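Local structure of 1-deoxy-D-xylulose 5-phosphate reductoisomerase (Zymomonas mobilis, 1R0K) at residues L86-D95 with K108-T119; E25-L36 with D47-K55. The protein catalyses the NADPH-dependent rearrangement and reduction of 1-deoxy-D-xylulose 5-phosphate to 2-C-methyl-D-erythritol 4-phosphate, an early step of isoprenoid biosynthesis that requires a divalent metal ion. All coordinates share one frame; numbering follows the deposited sequence.

Interaction 1 of 2, residues L86-D95 with K108-T119; sequences LVEAAMMGAD and KATLAAIRKGKT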
loop_
_atom_site.group_PDB
_atom_site.type_symbol
_atom_site.label_atom_id
_atom_site.label_comp_id
_atom_site.label_asym_id
_atom_site.label_seq_id
_atom_site.Cartn_x
_atom_site.Cartn_y
_atom_site.Cartn_z
ATOM N N LEU B 86 -33.166 1.906 -18.859
ATOM C CA LEU B 86 -31.930 1.802 -18.089
ATOM C C LEU B 86 -30.776 2.350 -18.912
ATOM O O LEU B 86 -29.937 3.099 -18.409
ATOM C CB LEU B 86 -31.638 0.342 -17.726
ATOM C CG LEU B 86 -32.574 -0.369 -16.747
ATOM C CD1 LEU B 86 -32.123 -1.822 -16.599
ATOM C CD2 LEU B 86 -32.559 0.339 -15.389
ATOM N N VAL B 87 -30.730 1.969 -20.181
ATOM C CA VAL B 87 -29.672 2.443 -21.055
ATOM C C VAL B 87 -29.768 3.955 -21.203
ATOM O O VAL B 87 -28.763 4.657 -21.130
ATOM C CB VAL B 87 -29.758 1.778 -22.443
ATOM C CG1 VAL B 87 -28.743 2.407 -23.392
ATOM C CG2 VAL B 87 -29.496 0.284 -22.310
ATOM N N GLU B 88 -30.981 4.462 -21.396
ATOM C CA GLU B 88 -31.171 5.899 -21.546
ATOM C C GLU B 88 -30.720 6.639 -20.294
ATOM O O GLU B 88 -30.064 7.675 -20.383
ATOM C CB GLU B 88 -32.634 6.214 -21.857
ATOM C CG GLU B 88 -33.077 5.712 -23.224
ATOM C CD GLU B 88 -34.559 5.918 -23.475
ATOM O OE1 GLU B 88 -35.030 7.071 -23.360
ATOM O OE2 GLU B 88 -35.251 4.926 -23.788
ATOM N N ALA B 89 -31.063 6.107 -19.125
ATOM C CA ALA B 89 -30.650 6.739 -17.877
ATOM C C ALA B 89 -29.125 6.829 -17.829
ATOM O O ALA B 89 -28.562 7.847 -17.425
ATOM C CB ALA B 89 -31.159 5.939 -16.685
ATOM N N ALA B 90 -28.464 5.756 -18.258
ATOM C CA ALA B 90 -27.007 5.690 -18.261
ATOM C C ALA B 90 -26.387 6.675 -19.246
ATOM O O ALA B 90 -25.194 6.973 -19.174
ATOM C CB ALA B 90 -26.553 4.265 -18.594
ATOM N N MET B 91 -27.203 7.179 -20.164
ATOM C CA MET B 91 -26.731 8.118 -21.171
ATOM C C MET B 91 -27.140 9.554 -20.865
ATOM O O MET B 91 -26.933 10.442 -21.686
ATOM C CB MET B 91 -27.275 7.714 -22.546
ATOM C CG MET B 91 -26.747 6.383 -23.056
ATOM S SD MET B 91 -27.543 5.873 -24.595
ATOM C CE MET B 91 -26.706 6.924 -25.774
ATOM N N MET B 92 -27.714 9.788 -19.687
ATOM C CA MET B 92 -28.145 11.133 -19.329
ATOM C C MET B 92 -26.998 12.121 -19.099
ATOM O O MET B 92 -27.231 13.318 -18.939
ATOM C CB MET B 92 -29.081 11.083 -18.118
ATOM C CG MET B 92 -30.443 10.477 -18.451
ATOM S SD MET B 92 -31.605 10.496 -17.078
ATOM C CE MET B 92 -32.129 12.236 -17.110
ATOM N N GLY B 93 -25.764 11.624 -19.076
ATOM C CA GLY B 93 -24.620 12.511 -18.928
ATOM C C GLY B 93 -23.914 12.688 -17.593
ATOM O O GLY B 93 -23.080 13.586 -17.463
ATOM N N ALA B 94 -24.215 11.850 -16.610
ATOM C CA ALA B 94 -23.571 11.967 -15.302
ATOM C C ALA B 94 -22.052 11.903 -15.419
ATOM O O ALA B 94 -21.517 11.069 -16.149
ATOM C CB ALA B 94 -24.059 10.866 -14.389
ATOM N N ASP B 95 -21.354 12.777 -14.700
ATOM C CA ASP B 95 -19.898 12.762 -14.754
ATOM C C ASP B 95 -19.388 11.514 -14.043
ATOM O O ASP B 95 -18.335 10.979 -14.383
ATOM C CB ASP B 95 -19.308 14.005 -14.084
ATOM C CG ASP B 95 -17.798 14.095 -14.256
ATOM O OD1 ASP B 95 -17.337 14.270 -15.410
ATOM O OD2 ASP B 95 -17.067 13.982 -13.245
ATOM N N LYS B 108 -25.677 -3.725 -21.092
ATOM C CA LYS B 108 -26.066 -2.637 -21.986
ATOM C C LYS B 108 -25.916 -1.243 -21.391
ATOM O O LYS B 108 -25.344 -0.354 -22.021
ATOM C CB LYS B 108 -27.509 -2.829 -22.448
ATOM C CG LYS B 108 -27.681 -3.834 -23.568
ATOM C CD LYS B 108 -27.110 -3.292 -24.857
ATOM C CE LYS B 108 -27.423 -4.208 -26.028
ATOM N NZ LYS B 108 -26.923 -3.631 -27.309
ATOM N N ALA B 109 -26.436 -1.045 -20.184
ATOM C CA ALA B 109 -26.351 0.258 -19.533
ATOM C C ALA B 109 -24.909 0.572 -19.158
ATOM O O ALA B 109 -24.462 1.715 -19.270
ATOM C CB ALA B 109 -27.233 0.282 -18.283
ATOM N N THR B 110 -24.186 -0.448 -18.706
ATOM C CA THR B 110 -22.793 -0.274 -18.310
ATOM C C THR B 110 -21.968 0.180 -19.509
ATOM O O THR B 110 -21.203 1.140 -19.420
ATOM C CB THR B 110 -22.220 -1.590 -17.737
ATOM O OG1 THR B 110 -22.953 -1.948 -16.557
ATOM C CG2 THR B 110 -20.754 -1.434 -17.375
ATOM N N LEU B 111 -22.133 -0.499 -20.638
ATOM C CA LEU B 111 -21.394 -0.128 -21.835
ATOM C C LEU B 111 -21.783 1.278 -22.275
ATOM O O LEU B 111 -20.927 2.072 -22.663
ATOM C CB LEU B 111 -21.671 -1.112 -22.968
ATOM C CG LEU B 111 -20.986 -0.769 -24.296
ATOM C CD1 LEU B 111 -19.512 -0.492 -24.066
ATOM C CD2 LEU B 111 -21.174 -1.921 -25.276
ATOM N N ALA B 112 -23.078 1.579 -22.223
ATOM C CA ALA B 112 -23.555 2.902 -22.612
ATOM C C ALA B 112 -22.867 3.985 -21.783
ATOM O O ALA B 112 -22.387 4.979 -22.329
ATOM C CB ALA B 112 -25.071 2.993 -22.441
ATOM N N ALA B 113 -22.821 3.793 -20.467
ATOM C CA ALA B 113 -22.174 4.749 -19.570
ATOM C C ALA B 113 -20.688 4.888 -19.921
ATOM O O ALA B 113 -20.149 5.994 -19.984
ATOM C CB ALA B 113 -22.323 4.288 -18.124
ATOM N N ILE B 114 -20.023 3.758 -20.142
ATOM C CA ILE B 114 -18.612 3.790 -20.494
ATOM C C ILE B 114 -18.386 4.593 -21.776
ATOM O O ILE B 114 -17.456 5.390 -21.858
ATOM C CB ILE B 114 -18.053 2.364 -20.677
ATOM C CG1 ILE B 114 -17.920 1.691 -19.309
ATOM C CG2 ILE B 114 -16.709 2.415 -21.391
ATOM C CD1 ILE B 114 -17.489 0.243 -19.370
ATOM N N ARG B 115 -19.252 4.395 -22.766
ATOM C CA ARG B 115 -19.130 5.100 -24.038
ATOM C C ARG B 115 -19.274 6.619 -23.929
ATOM O O ARG B 115 -18.836 7.349 -24.822
ATOM C CB ARG B 115 -20.131 4.529 -25.048
ATOM C CG ARG B 115 -19.690 3.181 -25.627
ATOM C CD ARG B 115 -20.763 2.536 -26.488
ATOM N NE ARG B 115 -20.230 1.415 -27.260
ATOM C CZ ARG B 115 -20.973 0.567 -27.967
ATOM N NH1 ARG B 115 -22.293 0.704 -28.005
ATOM N NH2 ARG B 115 -20.396 -0.419 -28.643
ATOM N N LYS B 116 -19.868 7.099 -22.836
ATOM C CA LYS B 116 -20.027 8.540 -22.633
ATOM C C LYS B 116 -18.691 9.164 -22.276
ATOM O O LYS B 116 -18.559 10.384 -22.205
ATOM C CB LYS B 116 -21.050 8.832 -21.533
ATOM C CG LYS B 116 -22.483 8.638 -21.972
ATOM C CD LYS B 116 -22.819 9.572 -23.117
ATOM C CE LYS B 116 -24.190 9.276 -23.683
ATOM N NZ LYS B 116 -24.522 10.191 -24.807
ATOM N N GLY B 117 -17.704 8.311 -22.023
ATOM C CA GLY B 117 -16.364 8.785 -21.729
ATOM C C GLY B 117 -16.038 9.501 -20.434
ATOM O O GLY B 117 -14.942 10.041 -20.310
ATOM N N LYS B 118 -16.950 9.519 -19.468
ATOM C CA LYS B 118 -16.651 10.189 -18.207
ATOM C C LYS B 118 -16.096 9.193 -17.197
ATOM O O LYS B 118 -15.219 8.394 -17.532
ATOM C CB LYS B 118 -17.901 10.888 -17.664
ATOM C CG LYS B 118 -18.481 11.909 -18.628
ATOM C CD LYS B 118 -17.399 12.858 -19.107
ATOM C CE LYS B 118 -17.888 13.720 -20.258
ATOM N NZ LYS B 118 -16.804 14.622 -20.750
ATOM N N THR B 119 -16.591 9.233 -15.963
ATOM C CA THR B 119 -16.099 8.310 -14.944
ATOM C C THR B 119 -17.129 7.239 -14.615
ATOM O O THR B 119 -18.300 7.532 -14.368
ATOM C CB THR B 119 -15.700 9.059 -13.648
ATOM O OG1 THR B 119 -14.689 10.025 -13.956
ATOM C CG2 THR B 119 -15.136 8.091 -12.611
HETATM O O HOH W 1 -20.224 8.745 -15.916
HETATM O O HOH W 2 -15.484 12.129 -15.039
#
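Ala90 presses its methyl group against the backbone of the neighbouring helix, CB lying 3.4 Å from Ala109 O and also touching the methyls of Ala109, Ala112 and Ala113. Alanine suits all four places: the axes of helix segments 86-90 and 108-115 approach to 8.1 Å at a crossing angle of -20°, a spacing at which larger side chains would be hard to fit. Val87 straddles the flank of this seam with its two methyls. CG1, placed anti to the backbone N (chi1 173°), meets Ala112 CB at 3.8 Å, while CG2 rests on Lys108 CB. Farther along, Met91 and Lys116 cross at about a right angle. The methionine sets CG on Ala112 CB and CB on Lys116 CE, 3.6 Å away, and the bend of the lysine at chi2 (-61°) carries its methylene chain across the methionine, the pair forming the solvent-facing border of the seam.

Past the helices the two segments run on toward neighbouring strands. Thr119 N donates to Asp95 O at 2.9 Å. Water 1 links Ala94 O to Thr119 O, donating to both, and water 2 donates to Asp95 O and lies beside Thr119 OG1. The carboxylate of Asp95 has its salt-bridge partner in Arg5, whereas Lys108 NZ pairs with Glu366. Gly117, whose phi is positive, lets the chain leave helix 107-115 and turn toward strand 119-122.

Helices 83-90 and 107-115 thus lie side by side, each leading into one of the adjacent parallel strands 96-99 and 119-122 of the Rossmann-type sheet. Ala90 and Ala109 both touch Leu10 of strand 5-10, and helix 132-142 packs against Leu111 and Ile114.

Interaction 2 of 2, residues E25-L36 with D47-K55; sequences ERNLDRYQVIAL and DAAKRTNAK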
loop_
_atom_site.group_PDB
_atom_site.type_symbol
_atom_site.label_atom_id
_atom_site.label_comp_id
_atom_site.label_asym_id
_atom_site.label_seq_id
_atom_site.Cartn_x
_atom_site.Cartn_y
_atom_site.Cartn_z
ATOM N N GLU B 25 -25.414 11.158 -0.150
ATOM C CA GLU B 25 -26.292 11.965 0.683
ATOM C C GLU B 25 -25.609 12.735 1.815
ATOM O O GLU B 25 -26.182 13.684 2.355
ATOM C CB GLU B 25 -27.433 11.094 1.197
ATOM C CG GLU B 25 -28.411 10.756 0.076
ATOM C CD GLU B 25 -29.576 9.918 0.536
ATOM O OE1 GLU B 25 -29.484 8.671 0.468
ATOM O OE2 GLU B 25 -30.580 10.516 0.977
ATOM N N ARG B 26 -24.385 12.340 2.156
ATOM C CA ARG B 26 -23.606 13.033 3.183
ATOM C C ARG B 26 -22.870 14.174 2.485
ATOM O O ARG B 26 -22.144 14.942 3.115
ATOM C CB ARG B 26 -22.563 12.098 3.804
ATOM C CG ARG B 26 -23.133 10.914 4.548
ATOM C CD ARG B 26 -22.038 9.932 4.947
ATOM N NE ARG B 26 -22.604 8.778 5.635
ATOM C CZ ARG B 26 -23.041 8.797 6.888
ATOM N NH1 ARG B 26 -22.966 9.911 7.602
ATOM N NH2 ARG B 26 -23.575 7.707 7.420
ATOM N N ASN B 27 -23.066 14.278 1.175
ATOM C CA ASN B 27 -22.385 15.296 0.388
ATOM C C ASN B 27 -23.241 15.842 -0.749
ATOM O O ASN B 27 -22.762 16.013 -1.871
ATOM C CB ASN B 27 -21.098 14.699 -0.182
ATOM C CG ASN B 27 -20.127 14.275 0.900
ATOM O OD1 ASN B 27 -19.438 15.110 1.486
ATOM N ND2 ASN B 27 -20.075 12.973 1.184
ATOM N N LEU B 28 -24.505 16.126 -0.464
ATOM C CA LEU B 28 -25.395 16.643 -1.487
ATOM C C LEU B 28 -24.964 18.012 -1.987
ATOM O O LEU B 28 -25.441 18.482 -3.017
ATOM C CB LEU B 28 -26.831 16.684 -0.961
ATOM C CG LEU B 28 -27.434 15.285 -0.810
ATOM C CD1 LEU B 28 -28.830 15.373 -0.200
ATOM C CD2 LEU B 28 -27.472 14.612 -2.180
ATOM N N ASP B 29 -24.055 18.654 -1.263
ATOM C CA ASP B 29 -23.568 19.961 -1.690
ATOM C C ASP B 29 -22.455 19.761 -2.717
ATOM O O ASP B 29 -22.050 20.700 -3.404
ATOM C CB ASP B 29 -23.037 20.755 -0.490
ATOM C CG ASP B 29 -21.840 20.096 0.167
ATOM O OD1 ASP B 29 -21.939 18.909 0.547
ATOM O OD2 ASP B 29 -20.799 20.771 0.311
ATOM N N ARG B 30 -21.974 18.524 -2.824
ATOM C CA ARG B 30 -20.897 18.185 -3.756
ATOM C C ARG B 30 -21.398 17.371 -4.949
ATOM O O ARG B 30 -20.792 17.389 -6.023
ATOM C CB ARG B 30 -19.810 17.383 -3.027
ATOM C CG ARG B 30 -18.954 18.192 -2.056
ATOM C CD ARG B 30 -18.178 17.286 -1.098
ATOM N NE ARG B 30 -17.476 16.206 -1.791
ATOM C CZ ARG B 30 -16.869 15.187 -1.182
ATOM N NH1 ARG B 30 -16.869 15.099 0.144
ATOM N NH2 ARG B 30 -16.269 14.245 -1.903
ATOM N N TYR B 31 -22.507 16.664 -4.758
ATOM C CA TYR B 31 -23.061 15.822 -5.807
ATOM C C TYR B 31 -24.512 16.087 -6.161
ATOM O O TYR B 31 -25.350 16.302 -5.287
ATOM C CB TYR B 31 -22.922 14.351 -5.414
ATOM C CG TYR B 31 -21.505 13.957 -5.089
ATOM C CD1 TYR B 31 -21.127 13.665 -3.780
ATOM C CD2 TYR B 31 -20.534 13.910 -6.086
ATOM C CE1 TYR B 31 -19.812 13.338 -3.469
ATOM C CE2 TYR B 31 -19.214 13.582 -5.785
ATOM C CZ TYR B 31 -18.860 13.299 -4.476
ATOM O OH TYR B 31 -17.552 12.985 -4.177
ATOM N N GLN B 32 -24.796 16.043 -7.459
ATOM C CA GLN B 32 -26.139 16.240 -7.987
ATOM C C GLN B 32 -26.574 14.938 -8.656
ATOM O O GLN B 32 -25.996 14.514 -9.656
ATOM C CB GLN B 32 -26.147 17.378 -9.007
ATOM C CG GLN B 32 -27.356 17.364 -9.928
ATOM C CD GLN B 32 -27.474 18.628 -10.753
ATOM O OE1 GLN B 32 -26.499 19.087 -11.358
ATOM N NE2 GLN B 32 -28.674 19.198 -10.790
ATOM N N VAL B 33 -27.596 14.303 -8.095
ATOM C CA VAL B 33 -28.083 13.043 -8.628
ATOM C C VAL B 33 -28.899 13.200 -9.902
ATOM O O VAL B 33 -29.904 13.908 -9.925
ATOM C CB VAL B 33 -28.937 12.307 -7.590
ATOM C CG1 VAL B 33 -29.449 10.999 -8.167
ATOM C CG2 VAL B 33 -28.113 12.046 -6.342
ATOM N N ILE B 34 -28.459 12.533 -10.963
ATOM C CA ILE B 34 -29.165 12.573 -12.230
ATOM C C ILE B 34 -30.186 11.441 -12.242
ATOM O O ILE B 34 -31.379 11.669 -12.057
ATOM C CB ILE B 34 -28.196 12.398 -13.425
ATOM C CG1 ILE B 34 -27.145 13.511 -13.415
ATOM C CG2 ILE B 34 -28.972 12.435 -14.739
ATOM C CD1 ILE B 34 -27.722 14.908 -13.513
ATOM N N ALA B 35 -29.720 10.215 -12.443
ATOM C CA ALA B 35 -30.629 9.082 -12.469
ATOM C C ALA B 35 -30.298 8.016 -11.441
ATOM O O ALA B 35 -29.141 7.822 -11.068
ATOM C CB ALA B 35 -30.648 8.461 -13.856
ATOM N N LEU B 36 -31.339 7.342 -10.971
ATOM C CA LEU B 36 -31.195 6.240 -10.034
ATOM C C LEU B 36 -32.033 5.134 -10.649
ATOM O O LEU B 36 -33.102 5.402 -11.195
ATOM C CB LEU B 36 -31.758 6.594 -8.656
ATOM C CG LEU B 36 -31.090 7.703 -7.843
ATOM C CD1 LEU B 36 -31.745 7.747 -6.466
ATOM C CD2 LEU B 36 -29.586 7.448 -7.711
ATOM N N ASP B 47 -38.074 6.493 -2.783
ATOM C CA ASP B 47 -37.649 7.265 -1.624
ATOM C C ASP B 47 -36.287 7.900 -1.861
ATOM O O ASP B 47 -36.100 9.089 -1.614
ATOM C CB ASP B 47 -37.602 6.385 -0.379
ATOM C CG ASP B 47 -38.983 6.056 0.144
ATOM O OD1 ASP B 47 -39.832 6.978 0.183
ATOM O OD2 ASP B 47 -39.214 4.885 0.521
ATOM N N ALA B 48 -35.340 7.105 -2.349
ATOM C CA ALA B 48 -33.995 7.601 -2.631
ATOM C C ALA B 48 -34.038 8.720 -3.665
ATOM O O ALA B 48 -33.372 9.748 -3.517
ATOM C CB ALA B 48 -33.116 6.465 -3.135
ATOM N N ALA B 49 -34.826 8.515 -4.715
ATOM C CA ALA B 49 -34.952 9.504 -5.778
ATOM C C ALA B 49 -35.486 10.826 -5.238
ATOM O O ALA B 49 -34.961 11.897 -5.552
ATOM C CB ALA B 49 -35.874 8.973 -6.871
ATOM N N LYS B 50 -36.534 10.749 -4.424
ATOM C CA LYS B 50 -37.132 11.948 -3.854
ATOM C C LYS B 50 -36.193 12.645 -2.873
ATOM O O LYS B 50 -36.119 13.871 -2.848
ATOM C CB LYS B 50 -38.461 11.599 -3.173
ATOM C CG LYS B 50 -39.547 11.204 -4.165
ATOM C CD LYS B 50 -40.900 11.016 -3.505
ATOM C CE LYS B 50 -40.936 9.784 -2.631
ATOM N NZ LYS B 50 -42.301 9.599 -2.069
ATOM N N ARG B 51 -35.474 11.864 -2.075
ATOM C CA ARG B 51 -34.538 12.429 -1.108
ATOM C C ARG B 51 -33.449 13.230 -1.807
ATOM O O ARG B 51 -33.175 14.375 -1.442
ATOM C CB ARG B 51 -33.856 11.333 -0.296
ATOM C CG ARG B 51 -34.750 10.539 0.611
ATOM C CD ARG B 51 -33.908 9.862 1.673
ATOM N NE ARG B 51 -32.849 9.033 1.104
ATOM C CZ ARG B 51 -33.020 7.779 0.699
ATOM N NH1 ARG B 51 -32.000 7.096 0.192
ATOM N NH2 ARG B 51 -34.211 7.202 0.811
ATOM N N THR B 52 -32.826 12.610 -2.806
ATOM C CA THR B 52 -31.740 13.237 -3.553
ATOM C C THR B 52 -32.206 14.168 -4.660
ATOM O O THR B 52 -31.387 14.711 -5.401
ATOM C CB THR B 52 -30.827 12.175 -4.177
ATOM O OG1 THR B 52 -31.573 11.407 -5.130
ATOM C CG2 THR B 52 -30.282 11.247 -3.094
ATOM N N ASN B 53 -33.518 14.352 -4.772
ATOM C CA ASN B 53 -34.070 15.229 -5.797
ATOM C C ASN B 53 -33.530 14.796 -7.159
ATOM O O ASN B 53 -33.132 15.626 -7.978
ATOM C CB ASN B 53 -33.665 16.678 -5.513
ATOM C CG ASN B 53 -34.387 17.674 -6.399
ATOM O OD1 ASN B 53 -33.994 18.837 -6.490
ATOM N ND2 ASN B 53 -35.454 17.226 -7.051
ATOM N N ALA B 54 -33.508 13.486 -7.384
ATOM C CA ALA B 54 -33.014 12.929 -8.638
ATOM C C ALA B 54 -33.873 13.405 -9.798
ATOM O O ALA B 54 -35.062 13.676 -9.632
ATOM C CB ALA B 54 -33.018 11.405 -8.572
ATOM N N LYS B 55 -33.268 13.505 -10.977
ATOM C CA LYS B 55 -33.996 13.950 -12.154
ATOM C C LYS B 55 -34.858 12.829 -12.714
ATOM O O LYS B 55 -35.927 13.070 -13.267
ATOM C CB LYS B 55 -33.025 14.444 -13.229
ATOM C CG LYS B 55 -33.719 14.939 -14.486
ATOM C CD LYS B 55 -32.727 15.439 -15.520
ATOM C CE LYS B 55 -33.441 15.861 -16.797
ATOM N NZ LYS B 55 -32.484 16.321 -17.842
HETATM O O HOH W 3 -28.852 15.265 -5.831
#
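The guanidinium of Arg51 has Ala48 CA against one face, toward the rim, and offers an edge to the carboxylate of Glu25, the two planes 19° apart. The grip is side-on: NE donates to Glu25 OE2 at 2.7 Å and NH1 to OE1 at 3.0 Å, each oxygen being met on its syn side. This paired salt bridge fixes the rotation of both flat groups, and the bend of Arg51 at chi3 (-56°) turns its NE edge toward the glutamate. Were Glu25 an alanine, the Arg51 guanidinium would probably lose its mate and be free to swing, and Thr52 CG2 would lose the cover of Glu25 CG.

Behind the bridge, Thr52 OG1 sits between the backbone N and the carbonyl carbon (chi1 63°), reaching back to Ala48 O, 2.9 Å away, while Thr52 N reaches that same oxygen from the opposite face of its plane. Thr52 CB meets Val33 CG2 at 3.5 Å, a tight fit.

Strand 31-38, helix 42-51 and strand 56-59 form a right-handed beta-alpha-beta crossover of the Rossmann-type domain. The helix ends in a Schellman motif, Asn53 taking the positive phi, after which Ala54 comes alongside the strand, its CA approaching Val33 O. Val33 CG1 touches Ala54 CB at 3.6 Å, and Leu36 CD1 lies on Ala48 and Ala49, where the small alanines let helix and strand approach. Lys55 N bonds weakly to Ile34 O, and water 3 accepts from Val33 N and donates to Thr52 O. Leu21 of helix 15-25 covers Ala48 and Thr52, while Ile24 packs on Val33.

Overall arrangement
Both interactions belong to the Rossmann-type domain, with centres about 17 Å apart, and interaction 2 is complete before interaction 1 begins along the chain. They meet along the border between helix 83-90 with its following turn and strand 31-38 with Lys55: Met92, after helix 83-90, puts CE 3.6 Å from Lys55 CD and CB 3.6 Å from Ile34 CG2, while Ala89 CB lies 3.8 Å from Ala35 CB. Helix 83-90 therefore packs against strand 31-38. Both contacts approach the predicted NADPH site: the side chain of Ala48 is about 6 Å from that of Thr13, and the side chain of Ala109 about 8 Å from that of Asn124.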